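Long-range contacts in beta-lactamase (Sphaerobacter thermophilus, PDB 4EWF), which probably hydrolyses beta-lactams to substituted beta-amino acids, as a member of the class A beta-lactamase family: residues G222-V227 and V241-L246; P198-R203 and A251-I256. All blocks are in the same frame, centred on the assembly; numbering follows the deposited sequence.

From the N terminus, residues 198-203 come first, in the loop between helix 182-192 and strand 212-220. The chain then runs through the three consecutive antiparallel strands 212-220, 223-232 and 235-244 before helix 249-266. Contact 1 closes the hairpin of the last two strands by joining 222-227 to 241-246. Contact 2 joins 198-203 to 251-256 on the helix and closes a longer loop, inside which contact 1 is nested. The two touch at the sheet: Arg200 NH1 bonds Asn225 O, and Ile201 N bonds Asp226 OD2. Loop, sheet and C-terminal helix are thus tied together, with the contact centres about 10 Å apart.

Contact 1 of 2, residues G222-V227 and V241-L246; sequences GVVNDV and VFTENL
The beta hairpin of strands 223-232 and 235-244, within the five-stranded sheet of the class A beta-lactamase fold, pairs Asp226 with Val241. The axes of 223-227 and 241-244 approach to 4.7 Å, antiparallel. At the Asp226-Val241 hydrogen-bonded pair, Asp226 N reaches Val241 O at 3.0 Å and Val241 N returns a bond to Asp226 O, both nearly straight. Val224 N bonds Thr243 O, while the return bond from Thr243 N to Val224 O is weak. Two side-chain bonds add to this weak link. The hydroxyl of Thr243 sits between its backbone N and carbonyl carbon (chi1 83°), which puts OG1 2.8 Å from Val224 O, in the carbonyl plane and on a lone pair. From the other face of the sheet, Asn225 OD1 accepts from Thr243 N at 3.2 Å. That oxygen also takes a water that bridges to Thr243 O, while Asn225 ND2 binds Arg49 O. The amide lies beside the Phe242 ring, the amide and ring planes 46° apart, with Asn225 CG 3.3 Å from Phe242 CD1. Farther round the same ring, Val227 CG2 touches CZ and CE2, and helix 164-175 adds Pro164 against Phe242. On the opposite face Val224, Val241 and Thr243 pack on Ile256 of helix 249-266, and Asp226 OD1 bonds Ser215 OG. In the next strand of the sheet, 212-220, Lys216 and Gly218 are backbone partners of Val227 and Asn225, consistent with the K(T/S)G motif of this family. At the open end of the hairpin Gly222, with positive phi, turns its carbonyl to Asn245, and Gly222 O accepts from Asn245 N at 2.8 Å.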
loop_
_atom_site.group_PDB
_atom_site.type_symbol
_atom_site.label_atom_id
_atom_site.label_comp_id
_atom_site.label_asym_id
_atom_site.label_seq_id
_atom_site.Cartn_x
_atom_site.Cartn_y
_atom_site.Cartn_z
ATOM N N GLY A 222 15.360 4.096 -6.143
ATOM C CA GLY A 222 14.663 5.059 -6.991
ATOM C C GLY A 222 13.142 5.031 -6.877
ATOM O O GLY A 222 12.437 5.689 -7.648
ATOM N N VAL A 223 12.619 4.284 -5.912
ATOM C CA VAL A 223 11.168 4.131 -5.793
ATOM C C VAL A 223 10.675 4.276 -4.360
ATOM O O VAL A 223 11.094 3.527 -3.476
ATOM C CB VAL A 223 10.692 2.774 -6.338
ATOM C CG1 VAL A 223 9.216 2.584 -6.020
ATOM C CG2 VAL A 223 10.919 2.690 -7.857
ATOM N N VAL A 224 9.788 5.243 -4.125
ATOM C CA VAL A 224 9.198 5.421 -2.792
ATOM C C VAL A 224 7.680 5.635 -2.909
ATOM O O VAL A 224 7.226 6.641 -3.478
ATOM C CB VAL A 224 9.879 6.585 -2.024
ATOM C CG1 VAL A 224 9.292 6.738 -0.591
ATOM C CG2 VAL A 224 11.400 6.369 -1.966
ATOM N N ASN A 225 6.904 4.668 -2.413
ATOM C CA ASN A 225 5.443 4.706 -2.531
ATOM C C ASN A 225 4.790 4.537 -1.162
ATOM O O ASN A 225 5.399 3.980 -0.241
ATOM C CB ASN A 225 4.909 3.568 -3.443
ATOM C CG ASN A 225 5.673 3.418 -4.744
ATOM O OD1 ASN A 225 6.122 4.397 -5.340
ATOM N ND2 ASN A 225 5.790 2.172 -5.220
ATOM N N ASP A 226 3.541 4.987 -1.041
ATOM C CA ASP A 226 2.701 4.671 0.121
ATOM C C ASP A 226 1.228 4.746 -0.297
ATOM O O ASP A 226 0.815 5.673 -0.992
ATOM C CB ASP A 226 3.005 5.602 1.302
ATOM C CG ASP A 226 2.634 4.987 2.662
ATOM O OD1 ASP A 226 2.303 3.778 2.720
ATOM O OD2 ASP A 226 2.670 5.721 3.675
ATOM N N VAL A 227 0.448 3.750 0.095
ATOM C CA VAL A 227 -0.952 3.675 -0.304
ATOM C C VAL A 227 -1.780 3.392 0.928
ATOM O O VAL A 227 -1.538 2.404 1.615
ATOM C CB VAL A 227 -1.189 2.523 -1.314
ATOM C CG1 VAL A 227 -2.704 2.296 -1.518
ATOM C CG2 VAL A 227 -0.475 2.803 -2.637
ATOM N N VAL A 241 0.050 7.501 -3.316
ATOM C CA VAL A 241 1.130 8.294 -3.886
ATOM C C VAL A 241 2.292 7.398 -4.264
ATOM O O VAL A 241 2.753 6.598 -3.456
ATOM C CB VAL A 241 1.614 9.365 -2.894
ATOM C CG1 VAL A 241 2.791 10.154 -3.466
ATOM C CG2 VAL A 241 0.454 10.296 -2.557
ATOM N N PHE A 242 2.728 7.515 -5.516
ATOM C CA PHE A 242 3.892 6.805 -6.021
ATOM C C PHE A 242 4.952 7.816 -6.396
ATOM O O PHE A 242 4.637 8.856 -6.975
ATOM C CB PHE A 242 3.498 5.942 -7.233
ATOM C CG PHE A 242 2.612 4.783 -6.857
ATOM C CD1 PHE A 242 3.126 3.497 -6.781
ATOM C CD2 PHE A 242 1.284 4.993 -6.508
ATOM C CE1 PHE A 242 2.317 2.419 -6.408
ATOM C CE2 PHE A 242 0.461 3.919 -6.128
ATOM C CZ PHE A 242 0.990 2.628 -6.074
ATOM N N THR A 243 6.211 7.536 -6.055
ATOM C CA THR A 243 7.269 8.447 -6.481
ATOM C C THR A 243 8.433 7.671 -7.076
ATOM O O THR A 243 8.745 6.557 -6.658
ATOM C CB THR A 243 7.804 9.389 -5.359
ATOM O OG1 THR A 243 8.781 8.702 -4.559
ATOM C CG2 THR A 243 6.678 9.934 -4.472
ATOM N N GLU A 244 9.090 8.293 -8.042
ATOM C CA GLU A 244 10.103 7.622 -8.824
ATOM C C GLU A 244 11.233 8.598 -9.113
ATOM O O GLU A 244 11.001 9.743 -9.534
ATOM C CB GLU A 244 9.410 7.145 -10.106
ATOM C CG GLU A 244 10.240 6.726 -11.246
ATOM C CD GLU A 244 9.352 6.357 -12.433
ATOM O OE1 GLU A 244 8.464 5.499 -12.257
ATOM O OE2 GLU A 244 9.521 6.946 -13.520
ATOM N N ASN A 245 12.464 8.149 -8.887
ATOM C CA ASN A 245 13.644 8.950 -9.187
ATOM C C ASN A 245 13.772 10.276 -8.440
ATOM O O ASN A 245 14.431 11.186 -8.934
ATOM C CB ASN A 245 13.736 9.211 -10.696
ATOM C CG ASN A 245 13.844 7.934 -11.483
ATOM O OD1 ASN A 245 14.563 7.013 -11.084
ATOM N ND2 ASN A 245 13.096 7.842 -12.576
ATOM N N LEU A 246 13.148 10.402 -7.272
ATOM C CA LEU A 246 13.504 11.511 -6.384
ATOM C C LEU A 246 14.951 11.307 -5.931
ATOM O O LEU A 246 15.521 10.237 -6.143
ATOM C CB LEU A 246 12.553 11.609 -5.187
ATOM C CG LEU A 246 11.055 11.795 -5.471
ATOM C CD1 LEU A 246 10.344 12.504 -4.314
ATOM C CD2 LEU A 246 10.828 12.526 -6.755
HETATM O O HOH W 1 11.496 8.314 -5.702
HETATM O O HOH W 2 13.007 4.408 -10.470
HETATM O O HOH W 3 7.178 4.590 -7.940
#

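Contact 2 of 2, residues P198-R203 and A251-I256; sequences PRRIGR and AGEQAI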
loop_
_atom_site.group_PDB
_atom_site.type_symbol
_atom_site.label_atom_id
_atom_site.label_comp_id
_atom_site.label_asym_id
_atom_site.label_seq_id
_atom_site.Cartn_x
_atom_site.Cartn_y
_atom_site.Cartn_z
ATOM N N PRO A 198 5.930 5.142 9.923
ATOM C CA PRO A 198 5.045 6.315 10.001
ATOM C C PRO A 198 5.551 7.549 9.248
ATOM O O PRO A 198 5.003 8.634 9.460
ATOM C CB PRO A 198 5.063 6.639 11.494
ATOM C CG PRO A 198 6.461 6.313 11.900
ATOM C CD PRO A 198 6.824 5.063 11.096
ATOM N N ARG A 199 6.554 7.401 8.390
ATOM C CA ARG A 199 7.253 8.562 7.843
ATOM C C ARG A 199 6.637 9.075 6.541
ATOM O O ARG A 199 7.065 10.105 6.010
ATOM C CB ARG A 199 8.729 8.221 7.601
ATOM C CG ARG A 199 9.506 7.884 8.872
ATOM C CD ARG A 199 10.894 7.376 8.530
ATOM N NE ARG A 199 11.626 6.893 9.709
ATOM C CZ ARG A 199 11.429 5.697 10.257
ATOM N NH1 ARG A 199 10.506 4.883 9.749
ATOM N NH2 ARG A 199 12.138 5.319 11.314
ATOM N N ARG A 200 5.651 8.359 6.013
ATOM C CA ARG A 200 5.070 8.770 4.729
ATOM C C ARG A 200 3.634 9.273 4.930
ATOM O O ARG A 200 3.430 10.365 5.465
ATOM C CB ARG A 200 5.196 7.646 3.689
ATOM C CG ARG A 200 6.651 7.129 3.593
ATOM C CD ARG A 200 6.868 5.999 2.595
ATOM N NE ARG A 200 8.185 5.392 2.800
ATOM C CZ ARG A 200 8.689 4.395 2.075
ATOM N NH1 ARG A 200 7.995 3.873 1.065
ATOM N NH2 ARG A 200 9.897 3.919 2.367
ATOM N N ILE A 201 2.638 8.485 4.535
ATOM C CA ILE A 201 1.253 8.887 4.784
ATOM C C ILE A 201 1.072 9.185 6.273
ATOM O O ILE A 201 0.387 10.141 6.665
ATOM C CB ILE A 201 0.255 7.800 4.328
ATOM C CG1 ILE A 201 0.155 7.798 2.803
ATOM C CG2 ILE A 201 -1.113 8.022 4.972
ATOM C CD1 ILE A 201 -0.564 6.590 2.226
ATOM N N GLY A 202 1.717 8.388 7.114
ATOM C CA GLY A 202 1.478 8.521 8.542
ATOM C C GLY A 202 2.091 9.743 9.213
ATOM O O GLY A 202 1.797 10.042 10.373
ATOM N N ARG A 203 2.950 10.460 8.505
ATOM C CA ARG A 203 3.780 11.439 9.185
ATOM C C ARG A 203 3.014 12.565 9.879
ATOM O O ARG A 203 3.283 12.916 11.037
ATOM C CB ARG A 203 4.822 12.022 8.243
ATOM C CG ARG A 203 5.744 12.962 8.989
ATOM C CD ARG A 203 6.922 13.351 8.144
ATOM N NE ARG A 203 7.548 14.560 8.664
ATOM C CZ ARG A 203 8.624 15.121 8.126
ATOM N NH1 ARG A 203 9.128 16.232 8.660
ATOM N NH2 ARG A 203 9.190 14.566 7.049
ATOM N N ALA A 251 14.118 12.044 0.535
ATOM C CA ALA A 251 13.329 12.958 -0.284
ATOM C C ALA A 251 11.977 12.335 -0.644
ATOM O O ALA A 251 10.946 13.015 -0.675
ATOM C CB ALA A 251 14.096 13.354 -1.541
ATOM N N GLY A 252 11.986 11.042 -0.934
ATOM C CA GLY A 252 10.755 10.342 -1.253
ATOM C C GLY A 252 9.774 10.345 -0.082
ATOM O O GLY A 252 8.600 10.671 -0.242
ATOM N N GLU A 253 10.261 9.991 1.099
ATOM C CA GLU A 253 9.408 9.967 2.279
ATOM C C GLU A 253 8.882 11.363 2.611
ATOM O O GLU A 253 7.695 11.527 2.879
ATOM C CB GLU A 253 10.118 9.316 3.469
ATOM C CG GLU A 253 10.517 7.851 3.141
ATOM C CD GLU A 253 10.904 7.030 4.363
ATOM O OE1 GLU A 253 11.758 7.497 5.165
ATOM O OE2 GLU A 253 10.349 5.912 4.512
ATOM N N GLN A 254 9.750 12.366 2.555
ATOM C CA GLN A 254 9.327 13.739 2.839
ATOM C C GLN A 254 8.231 14.220 1.868
ATOM O O GLN A 254 7.276 14.895 2.269
ATOM C CB GLN A 254 10.535 14.682 2.801
ATOM C CG GLN A 254 10.193 16.142 3.040
ATOM C CD GLN A 254 10.987 16.725 4.189
ATOM O OE1 GLN A 254 10.543 16.711 5.341
ATOM N NE2 GLN A 254 12.186 17.227 3.885
ATOM N N ALA A 255 8.376 13.878 0.592
ATOM C CA ALA A 255 7.402 14.276 -0.415
ATOM C C ALA A 255 6.023 13.697 -0.119
ATOM O O ALA A 255 5.030 14.403 -0.174
ATOM C CB ALA A 255 7.866 13.845 -1.809
ATOM N N ILE A 256 5.963 12.403 0.178
ATOM C CA ILE A 256 4.685 11.785 0.484
ATOM C C ILE A 256 4.064 12.406 1.738
ATOM O O ILE A 256 2.879 12.708 1.751
ATOM C CB ILE A 256 4.794 10.250 0.627
ATOM C CG1 ILE A 256 5.298 9.652 -0.697
ATOM C CG2 ILE A 256 3.429 9.666 0.985
ATOM C CD1 ILE A 256 5.661 8.162 -0.656
HETATM O O HOH W 4 10.702 18.879 7.673
#
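Arg200 CG stands anti to its carbonyl carbon (chi1 -52°), and the chain then extends to NE beside Glu253, whose CG is likewise anti to its carbonyl carbon (chi1 -60°). The guanidinium grips the carboxylate side-on in a salt bridge in which two nitrogens share one oxygen. Arg200 NE donates to the anti lone pair of Glu253 OE2 at 2.8 Å; Arg200 NH2 meets the same OE2 at 3.0 Å, displaced from the carboxylate plane. OE2 lies practically in the guanidinium plane, at its edge, although the two flat groups are turned 70° apart. Asn197 ND2 also bonds OE2, and Arg200 NH2 has a further partner in Ser219 OG. Arg199 runs alongside Glu253, pointing the same way. Its CD comes 3.5 Å from Glu253 OE1, but no N-H points at that oxygen, and Arg199 NH1 bonds Asn197 OD1 instead. Beside the salt bridge, the methyl CG2 of Ile256 rests 3.8 Å from Arg200 CB and more loosely against Ile201 CG1. Ile256 also touches Val224, Val241 and Thr243 of strands 223-232 and 235-244. A type I turn from Arg200 leads on to Arg203, whose NH2 bonds Gln254 OE1 at 3.1 Å, tilted from both planes, and a water links Arg203 NH1 to the same oxygen. The contact thus fastens the loop before strand 212-220 to the C-terminal helix. Arg200 also touches Thr217, and its side chain lies about 4 Å from a sulfate ion that is probably from the crystallisation liquor. Held by Glu253, Ser219 and Asn225 O, the guanidinium is restrained in its rotation; the Glu253 carboxylate would offset much of its charge, though the nearby sulfate suggests some anion affinity close to the probable active site.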